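Local coordinates for Asp/Glu-specific dipeptidyl-peptidase (Flavobacterium psychrophilum, PDB 5JXF), which removes dipeptides from the N-terminus of oligopeptides as a serine-type peptidase of family S46, strictly requiring an acidic residue, Asp or Glu, at the P1 position, at residues 86-91 / 265-270; 116-121 / 215-220; 125-130 / 242-247. All blocks are in the same frame, centred on the assembly; numbering follows the deposited sequence.

Contact 1 of 3, residues 86-91 / 265-270; sequences TSEVIS and HFLPVS
Val89 and Ile90 meet Phe266 and Leu267 in a buried, mostly apolar contact, where the end of strand 85-89 runs up against the connection leading into strand 269-270. The touching parts lie nearly perpendicular, 89° apart end to end, and a single direct hydrogen bond joins their backbones. Leu267 N gives it to Val89 O at 2.9 Å, almost straight at 171°. One residue further on, a water donates to both Ile90 O and Leu267 O, each 2.6 Å from its oxygen, so two carbonyls that could not pair with each other are bridged.

Most of the touching residues are buried, and Val89, Ile90, Phe266, Leu267 and Val269 supply the apolar packing, though Phe266 keeps some exposure. Val89 CG1 lies 3.9 Å from Phe266 CB, and the two side chains cross at about a right angle. With CG set between its own backbone N and carbonyl carbon (chi1 69°), the flat Phe266 ring can lie over the Ser91 backbone: Ser91 C sits over one face, and Ser91 N is 3.6 Å from Phe266 CD2. Leu267 sends CD1 to Glu88 CB, 3.8 Å away, using only the aliphatic base of that glutamate, while Ile90 CB meets Val269 CG2 more loosely at 4.5 Å.

Ser91 OG is hydrogen-bonded to Glu722. The contact thus joins the edge of one antiparallel sheet, where strand 95-98 pairs with 85-89, to the loop entering strand 269-270; Pro665 and Leu673, from strands 665-667 and 673-680 of the other antiparallel sheet, pack on it.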
loop_
_atom_site.group_PDB
_atom_site.type_symbol
_atom_site.label_atom_id
_atom_site.label_comp_id
_atom_site.label_asym_id
_atom_site.label_seq_id
_atom_site.Cartn_x
_atom_site.Cartn_y
_atom_site.Cartn_z
ATOM N N THR A 86 -9.278 -27.323 7.763
ATOM C CA THR A 86 -8.348 -28.375 8.102
ATOM C C THR A 86 -7.845 -28.144 9.523
ATOM O O THR A 86 -7.907 -27.029 10.016
ATOM C CB THR A 86 -7.203 -28.423 7.099
ATOM O OG1 THR A 86 -7.748 -28.497 5.773
ATOM C CG2 THR A 86 -6.363 -29.628 7.331
ATOM N N SER A 87 -7.430 -29.216 10.195
ATOM C CA SER A 87 -6.820 -29.149 11.510
ATOM C C SER A 87 -5.733 -30.217 11.556
ATOM O O SER A 87 -5.615 -31.010 10.632
ATOM C CB SER A 87 -7.852 -29.360 12.607
ATOM O OG SER A 87 -8.391 -30.663 12.523
ATOM N N GLU A 88 -4.889 -30.194 12.580
ATOM C CA GLU A 88 -3.830 -31.187 12.663
ATOM C C GLU A 88 -3.591 -31.596 14.109
ATOM O O GLU A 88 -3.648 -30.774 15.015
ATOM C CB GLU A 88 -2.531 -30.686 12.040
ATOM C CG GLU A 88 -1.958 -29.452 12.703
ATOM C CD GLU A 88 -2.206 -28.207 11.879
ATOM O OE1 GLU A 88 -3.241 -28.161 11.188
ATOM O OE2 GLU A 88 -1.359 -27.291 11.911
ATOM N N VAL A 89 -3.378 -32.892 14.323
ATOM C CA VAL A 89 -3.108 -33.404 15.663
ATOM C C VAL A 89 -1.660 -33.124 16.065
ATOM O O VAL A 89 -0.736 -33.495 15.340
ATOM C CB VAL A 89 -3.370 -34.915 15.752
ATOM C CG1 VAL A 89 -3.390 -35.324 17.204
ATOM C CG2 VAL A 89 -4.707 -35.280 15.045
ATOM N N ILE A 90 -1.450 -32.489 17.215
ATOM C CA ILE A 90 -0.083 -32.118 17.595
ATOM C C ILE A 90 0.277 -32.661 18.975
ATOM O O ILE A 90 1.241 -32.244 19.604
ATOM C CB ILE A 90 0.119 -30.584 17.532
ATOM C CG1 ILE A 90 -0.892 -29.831 18.386
ATOM C CG2 ILE A 90 -0.015 -30.101 16.115
ATOM C CD1 ILE A 90 -0.409 -28.399 18.736
ATOM N N SER A 91 -0.483 -33.653 19.418
ATOM C CA SER A 91 -0.228 -34.299 20.699
ATOM C C SER A 91 -0.824 -35.678 20.788
ATOM O O SER A 91 -1.825 -35.951 20.137
ATOM C CB SER A 91 -0.771 -33.416 21.832
ATOM O OG SER A 91 -1.780 -34.159 22.519
ATOM N N HIS A 265 -1.270 -41.032 14.990
ATOM C CA HIS A 265 -0.065 -40.276 14.680
ATOM C C HIS A 265 -0.300 -38.813 15.038
ATOM O O HIS A 265 -1.417 -38.305 14.925
ATOM C CB HIS A 265 0.311 -40.400 13.193
ATOM C CG HIS A 265 1.596 -39.712 12.828
ATOM N ND1 HIS A 265 2.831 -40.209 13.177
ATOM C CD2 HIS A 265 1.834 -38.570 12.138
ATOM C CE1 HIS A 265 3.777 -39.399 12.729
ATOM N NE2 HIS A 265 3.198 -38.402 12.088
ATOM N N PHE A 266 0.742 -38.133 15.482
ATOM C CA PHE A 266 0.613 -36.722 15.756
ATOM C C PHE A 266 1.888 -36.068 15.278
ATOM O O PHE A 266 2.904 -36.737 15.163
ATOM C CB PHE A 266 0.353 -36.451 17.241
ATOM C CG PHE A 266 1.519 -36.740 18.136
ATOM C CD1 PHE A 266 1.767 -38.031 18.588
ATOM C CD2 PHE A 266 2.361 -35.710 18.542
ATOM C CE1 PHE A 266 2.834 -38.288 19.422
ATOM C CE2 PHE A 266 3.427 -35.959 19.375
ATOM C CZ PHE A 266 3.672 -37.246 19.818
ATOM N N LEU A 267 1.816 -34.777 14.959
ATOM C CA LEU A 267 2.937 -34.097 14.338
ATOM C C LEU A 267 3.825 -33.527 15.407
ATOM O O LEU A 267 3.358 -32.776 16.273
ATOM C CB LEU A 267 2.455 -32.979 13.394
ATOM C CG LEU A 267 1.458 -33.398 12.313
ATOM C CD1 LEU A 267 0.905 -32.179 11.585
ATOM C CD2 LEU A 267 2.117 -34.325 11.339
ATOM N N PRO A 268 5.109 -33.899 15.382
ATOM C CA PRO A 268 6.036 -33.162 16.242
ATOM C C PRO A 268 6.137 -31.729 15.686
ATOM O O PRO A 268 5.904 -31.548 14.487
ATOM C CB PRO A 268 7.355 -33.918 16.089
ATOM C CG PRO A 268 7.019 -35.201 15.374
ATOM C CD PRO A 268 5.800 -34.894 14.555
ATOM N N VAL A 269 6.442 -30.762 16.549
ATOM C CA VAL A 269 6.527 -29.362 16.183
ATOM C C VAL A 269 7.978 -28.905 16.209
ATOM O O VAL A 269 8.642 -29.000 17.236
ATOM C CB VAL A 269 5.706 -28.467 17.141
ATOM C CG1 VAL A 269 5.864 -27.017 16.751
ATOM C CG2 VAL A 269 4.236 -28.878 17.132
ATOM N N SER A 270 8.462 -28.416 15.075
ATOM C CA SER A 270 9.838 -27.938 14.961
ATOM C C SER A 270 10.094 -26.589 15.657
ATOM O O SER A 270 9.226 -25.723 15.661
ATOM C CB SER A 270 10.217 -27.815 13.489
ATOM O OG SER A 270 11.481 -27.191 13.361
HETATM O O HOH W 1 3.717 -32.305 18.794
#

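Contact 2 of 3, residues 116-121 / 215-220; sequences DYLTNG and PPSLIG
Leu118 O and Ser217 form the tight centre of this contact, in which the short helix 117-120 meets the first turn of helix 217-220. The carbonyl oxygen accepts twice from one residue. Ser217 N lies 3.0 Å from Leu118 O, nearly in line with the C=O bond, whereas Ser217 OG donates to the same oxygen at 2.7 Å from 46° above the carbonyl plane. Serine suits this first helical position because its OG, turned beside its own backbone N (chi1 -81°), reaches the acceptor its amide already uses.

Next to it, Pro216 takes the N-cap position, and its CB presses to 3.1 Å from Thr119 O. Gly121 CA comes to within 3.7 Å of Pro215 C. A beta carbon would run into the backbone of Pro215 and Pro216, consistent with glycine here, which positive phi also favours.

The other side is looser: Thr119 and Asn120 are exposed and turn their side chains from the second segment. Water spans the gap there, donating to Thr119 O and accepting from Leu218 N at 2.9 Å; another water lies between Tyr117 O and Pro215 O.

Within its own helix, Thr119 is held by the capping residue Asp116, whose OD2 is also hydrogen-bonded to Asn328 ND2. Leu118 packs on Phe104 and Gln108 of helix 100-109, which carries His101, and Pro216 on Phe713 of helix 703-713.

The chemistry is therefore polar: Leu118 O takes both the amide and the hydroxyl of Ser217, so a backbone carbonyl and the start of helix 217-220 are satisfied together.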
loop_
_atom_site.group_PDB
_atom_site.type_symbol
_atom_site.label_atom_id
_atom_site.label_comp_id
_atom_site.label_asym_id
_atom_site.label_seq_id
_atom_site.Cartn_x
_atom_site.Cartn_y
_atom_site.Cartn_z
ATOM N N ASP A 116 -16.091 -12.044 27.004
ATOM C CA ASP A 116 -15.787 -11.721 25.607
ATOM C C ASP A 116 -14.507 -12.409 25.128
ATOM O O ASP A 116 -13.451 -11.784 25.054
ATOM C CB ASP A 116 -15.676 -10.197 25.443
ATOM C CG ASP A 116 -15.673 -9.753 23.988
ATOM O OD1 ASP A 116 -15.825 -10.620 23.107
ATOM O OD2 ASP A 116 -15.551 -8.527 23.732
ATOM N N TYR A 117 -14.619 -13.693 24.788
ATOM C CA TYR A 117 -13.482 -14.477 24.311
ATOM C C TYR A 117 -12.996 -14.022 22.946
ATOM O O TYR A 117 -11.823 -14.193 22.623
ATOM C CB TYR A 117 -13.832 -15.970 24.253
ATOM C CG TYR A 117 -14.234 -16.533 25.590
ATOM C CD1 TYR A 117 -13.344 -16.527 26.653
ATOM C CD2 TYR A 117 -15.497 -17.072 25.790
ATOM C CE1 TYR A 117 -13.696 -17.033 27.884
ATOM C CE2 TYR A 117 -15.861 -17.587 27.025
ATOM C CZ TYR A 117 -14.953 -17.564 28.070
ATOM O OH TYR A 117 -15.295 -18.067 29.304
ATOM N N LEU A 118 -13.905 -13.481 22.137
ATOM C CA LEU A 118 -13.522 -12.843 20.882
ATOM C C LEU A 118 -12.409 -11.824 21.167
ATOM O O LEU A 118 -11.335 -11.888 20.580
ATOM C CB LEU A 118 -14.729 -12.167 20.210
ATOM C CG LEU A 118 -15.761 -13.105 19.554
ATOM C CD1 LEU A 118 -17.072 -12.394 19.235
ATOM C CD2 LEU A 118 -15.189 -13.726 18.288
ATOM N N THR A 119 -12.661 -10.912 22.103
ATOM C CA THR A 119 -11.685 -9.881 22.446
ATOM C C THR A 119 -10.519 -10.427 23.271
ATOM O O THR A 119 -9.363 -10.181 22.953
ATOM C CB THR A 119 -12.339 -8.731 23.222
ATOM O OG1 THR A 119 -13.442 -8.212 22.468
ATOM C CG2 THR A 119 -11.329 -7.601 23.468
ATOM N N ASN A 120 -10.829 -11.194 24.309
ATOM C CA ASN A 120 -9.837 -11.574 25.316
ATOM C C ASN A 120 -9.083 -12.873 25.059
ATOM O O ASN A 120 -8.084 -13.171 25.723
ATOM C CB ASN A 120 -10.530 -11.652 26.670
ATOM C CG ASN A 120 -10.980 -10.287 27.154
ATOM O OD1 ASN A 120 -10.280 -9.291 26.957
ATOM N ND2 ASN A 120 -12.162 -10.226 27.757
ATOM N N GLY A 121 -9.560 -13.653 24.094
ATOM C CA GLY A 121 -9.032 -14.981 23.913
ATOM C C GLY A 121 -9.579 -15.889 24.996
ATOM O O GLY A 121 -10.439 -15.489 25.791
ATOM N N PRO A 215 -6.076 -17.084 20.957
ATOM C CA PRO A 215 -5.519 -15.750 21.211
ATOM C C PRO A 215 -6.604 -14.695 21.093
ATOM O O PRO A 215 -7.630 -14.958 20.454
ATOM C CB PRO A 215 -4.487 -15.583 20.094
ATOM C CG PRO A 215 -5.107 -16.355 18.939
ATOM C CD PRO A 215 -5.732 -17.572 19.610
ATOM N N PRO A 216 -6.381 -13.510 21.673
ATOM C CA PRO A 216 -7.275 -12.383 21.386
ATOM C C PRO A 216 -7.407 -12.156 19.889
ATOM O O PRO A 216 -6.497 -12.487 19.123
ATOM C CB PRO A 216 -6.585 -11.199 22.083
ATOM C CG PRO A 216 -5.176 -11.618 22.237
ATOM C CD PRO A 216 -5.237 -13.097 22.508
ATOM N N SER A 217 -8.556 -11.638 19.470
ATOM C CA SER A 217 -8.800 -11.356 18.059
ATOM C C SER A 217 -7.771 -10.407 17.470
ATOM O O SER A 217 -7.504 -10.441 16.275
ATOM C CB SER A 217 -10.193 -10.762 17.862
ATOM O OG SER A 217 -11.180 -11.782 17.839
ATOM N N LEU A 218 -7.199 -9.545 18.304
ATOM C CA LEU A 218 -6.228 -8.587 17.784
ATOM C C LEU A 218 -4.976 -9.336 17.347
ATOM O O LEU A 218 -4.288 -8.902 16.441
ATOM C CB LEU A 218 -5.915 -7.496 18.809
ATOM C CG LEU A 218 -7.047 -6.464 18.948
ATOM C CD1 LEU A 218 -6.878 -5.651 20.221
ATOM C CD2 LEU A 218 -7.167 -5.543 17.707
ATOM N N ILE A 219 -4.699 -10.490 17.949
ATOM C CA ILE A 219 -3.643 -11.349 17.408
ATOM C C ILE A 219 -4.226 -12.322 16.380
ATOM O O ILE A 219 -3.648 -12.496 15.305
ATOM C CB ILE A 219 -2.894 -12.084 18.525
ATOM C CG1 ILE A 219 -2.266 -11.041 19.469
ATOM C CG2 ILE A 219 -1.799 -12.971 17.948
ATOM C CD1 ILE A 219 -1.599 -11.646 20.687
ATOM N N GLY A 220 -5.384 -12.915 16.692
ATOM C CA GLY A 220 -6.053 -13.888 15.821
ATOM C C GLY A 220 -6.399 -13.382 14.427
ATOM O O GLY A 220 -6.323 -14.123 13.441
HETATM O O HOH W 2 -10.240 -14.750 20.195
HETATM O O HOH W 3 -8.434 -8.767 20.824
#

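Contact 3 of 3, residues 125-130 / 242-247; sequences MKMEDE and RVYANK
Glu130 and Arg242 form a buried salt bridge, to which Tyr244 and Met127 add a hydrogen bond and an apolar lid. Arg242 grips the carboxylate side-on: Arg242 NE and NH2 both donate to Glu130 OE2, at 2.9 and 3.0 Å. Both bonds use the syn lone pair of OE2 and lie in the guanidinium plane; the two flat groups are only 13° from coplanar. NE also makes a weak bond to OE1.

The other oxygen, Glu130 OE1, is served by Tyr244 OH, which donates at 2.7 Å from above the carboxylate plane, the ring standing steeply to it at 80°. Extended beyond CG (chi2 174°), the Glu130 chain carries its carboxylate to both donors. Arg242 NH1 turns elsewhere, so the arginine is shared between two carboxylates, Glu130 and Glu722, and the carbonyl of Lys93. Met127 lays CE over one guanidinium face, 3.6 Å from Arg242 CZ; its slim, flexible thioether suits a flat cation whose hydrogen-bonding edge is occupied. A leucine in place of Arg242 would probably leave the buried Glu130 charge without its mate and deprive Glu722 and Lys93 O of a donor.

At the heart of the contact is a side-on carboxylate–guanidinium salt bridge, which ties the loop between strands 122-123 and 138-146 to strand 239-245 of the antiparallel sheet, away from the catalytic site.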
loop_
_atom_site.group_PDB
_atom_site.type_symbol
_atom_site.label_atom_id
_atom_site.label_comp_id
_atom_site.label_asym_id
_atom_site.label_seq_id
_atom_site.Cartn_x
_atom_site.Cartn_y
_atom_site.Cartn_z
ATOM N N MET A 125 -7.081 -23.969 31.356
ATOM C CA MET A 125 -5.910 -24.220 32.199
ATOM C C MET A 125 -5.786 -25.682 32.624
ATOM O O MET A 125 -4.726 -26.134 33.044
ATOM C CB MET A 125 -5.949 -23.313 33.430
ATOM C CG MET A 125 -5.608 -21.863 33.111
ATOM S SD MET A 125 -4.083 -21.806 32.155
ATOM C CE MET A 125 -4.047 -20.098 31.611
ATOM N N LYS A 126 -6.885 -26.412 32.517
ATOM C CA LYS A 126 -6.869 -27.850 32.705
ATOM C C LYS A 126 -8.026 -28.454 31.906
ATOM O O LYS A 126 -8.988 -27.761 31.562
ATOM C CB LYS A 126 -6.927 -28.201 34.199
ATOM C CG LYS A 126 -8.205 -27.822 34.927
ATOM C CD LYS A 126 -7.994 -27.945 36.438
ATOM C CE LYS A 126 -9.308 -28.077 37.195
ATOM N NZ LYS A 126 -10.352 -28.789 36.395
ATOM N N MET A 127 -7.920 -29.737 31.588
ATOM C CA MET A 127 -8.745 -30.318 30.535
ATOM C C MET A 127 -10.255 -30.222 30.783
ATOM O O MET A 127 -11.041 -30.279 29.836
ATOM C CB MET A 127 -8.337 -31.777 30.308
ATOM C CG MET A 127 -6.961 -31.916 29.652
ATOM S SD MET A 127 -6.470 -33.617 29.263
ATOM C CE MET A 127 -4.824 -33.369 28.580
ATOM N N GLU A 128 -10.670 -30.049 32.034
ATOM C CA GLU A 128 -12.103 -30.036 32.336
ATOM C C GLU A 128 -12.727 -28.673 32.083
ATOM O O GLU A 128 -13.953 -28.538 32.046
ATOM C CB GLU A 128 -12.356 -30.458 33.784
ATOM C CG GLU A 128 -11.952 -31.885 34.077
ATOM C CD GLU A 128 -10.462 -32.031 34.354
ATOM O OE1 GLU A 128 -9.730 -31.020 34.293
ATOM O OE2 GLU A 128 -10.020 -33.169 34.624
ATOM N N ASP A 129 -11.875 -27.666 31.911
ATOM C CA ASP A 129 -12.333 -26.317 31.613
ATOM C C ASP A 129 -12.601 -26.148 30.126
ATOM O O ASP A 129 -13.114 -25.119 29.695
ATOM C CB ASP A 129 -11.300 -25.285 32.068
ATOM C CG ASP A 129 -10.908 -25.458 33.527
ATOM O OD1 ASP A 129 -11.713 -26.015 34.308
ATOM O OD2 ASP A 129 -9.781 -25.054 33.885
ATOM N N GLU A 130 -12.237 -27.152 29.338
ATOM C CA GLU A 130 -12.371 -27.035 27.900
ATOM C C GLU A 130 -13.850 -26.976 27.539
ATOM O O GLU A 130 -14.667 -27.625 28.168
ATOM C CB GLU A 130 -11.638 -28.181 27.216
ATOM C CG GLU A 130 -10.181 -28.233 27.658
ATOM C CD GLU A 130 -9.417 -29.429 27.130
ATOM O OE1 GLU A 130 -10.050 -30.319 26.525
ATOM O OE2 GLU A 130 -8.177 -29.479 27.322
ATOM N N ARG A 242 -9.551 -29.915 21.354
ATOM C CA ARG A 242 -9.128 -31.259 21.743
ATOM C C ARG A 242 -10.203 -32.279 21.370
ATOM O O ARG A 242 -11.367 -32.091 21.695
ATOM C CB ARG A 242 -8.820 -31.358 23.237
ATOM C CG ARG A 242 -8.280 -32.742 23.623
ATOM C CD ARG A 242 -8.169 -32.940 25.111
ATOM N NE ARG A 242 -7.481 -31.821 25.746
ATOM C CZ ARG A 242 -6.161 -31.669 25.747
ATOM N NH1 ARG A 242 -5.392 -32.565 25.135
ATOM N NH2 ARG A 242 -5.617 -30.616 26.347
ATOM N N VAL A 243 -9.809 -33.329 20.663
ATOM C CA VAL A 243 -10.764 -34.331 20.213
ATOM C C VAL A 243 -11.004 -35.302 21.383
ATOM O O VAL A 243 -10.067 -35.727 22.045
ATOM C CB VAL A 243 -10.259 -35.091 18.974
ATOM C CG1 VAL A 243 -11.300 -36.151 18.512
ATOM C CG2 VAL A 243 -9.927 -34.137 17.847
ATOM N N TYR A 244 -12.260 -35.617 21.657
ATOM C CA TYR A 244 -12.594 -36.541 22.743
ATOM C C TYR A 244 -13.240 -37.796 22.179
ATOM O O TYR A 244 -13.891 -37.739 21.125
ATOM C CB TYR A 244 -13.528 -35.874 23.750
ATOM C CG TYR A 244 -12.812 -35.008 24.756
ATOM C CD1 TYR A 244 -12.332 -33.739 24.409
ATOM C CD2 TYR A 244 -12.621 -35.455 26.054
ATOM C CE1 TYR A 244 -11.679 -32.957 25.341
ATOM C CE2 TYR A 244 -11.966 -34.690 26.984
ATOM C CZ TYR A 244 -11.497 -33.442 26.630
ATOM O OH TYR A 244 -10.847 -32.703 27.580
ATOM N N ALA A 245 -13.076 -38.921 22.876
ATOM C CA ALA A 245 -13.608 -40.203 22.401
ATOM C C ALA A 245 -14.165 -41.036 23.559
ATOM O O ALA A 245 -13.920 -40.700 24.711
ATOM C CB ALA A 245 -12.527 -40.969 21.667
ATOM N N ASN A 246 -14.928 -42.104 23.275
ATOM C CA ASN A 246 -15.408 -42.951 24.381
ATOM C C ASN A 246 -14.320 -43.907 24.858
ATOM O O ASN A 246 -13.177 -43.820 24.415
ATOM C CB ASN A 246 -16.683 -43.744 24.014
ATOM C CG ASN A 246 -16.517 -44.636 22.792
ATOM O OD1 ASN A 246 -15.407 -45.008 22.414
ATOM N ND2 ASN A 246 -17.643 -45.028 22.198
ATOM N N LYS A 247 -14.666 -44.835 25.753
ATOM C CA LYS A 247 -13.634 -45.663 26.375
ATOM C C LYS A 247 -12.978 -46.645 25.400
ATOM O O LYS A 247 -11.976 -47.272 25.723
ATOM C CB LYS A 247 -14.203 -46.386 27.602
ATOM C CG LYS A 247 -14.224 -45.467 28.840
ATOM C CD LYS A 247 -14.441 -46.216 30.149
#

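In the fold
Contacts 1 and 3 are buried and reach the same antiparallel sheet, one through strand 85-89 and the other through strand 239-245; their centres lie about 17 Å apart. Glu722 serves both, bonding to Ser91 in the first and Arg242 in the third. Their chemistry differs: contact 1 relies on apolar packing with a backbone bond, contact 3 on buried charge. Contact 2 is only partly buried, with an exposed, hydrated flank, and joins two short helices through a backbone carbonyl that takes both the amide and the hydroxyl of a serine. Segments 116-121 and 125-130 are close in sequence, yet contacts 2 and 3 tie them to opposite ends of the stretch 215-247, which includes Asp237, probably of the charge relay.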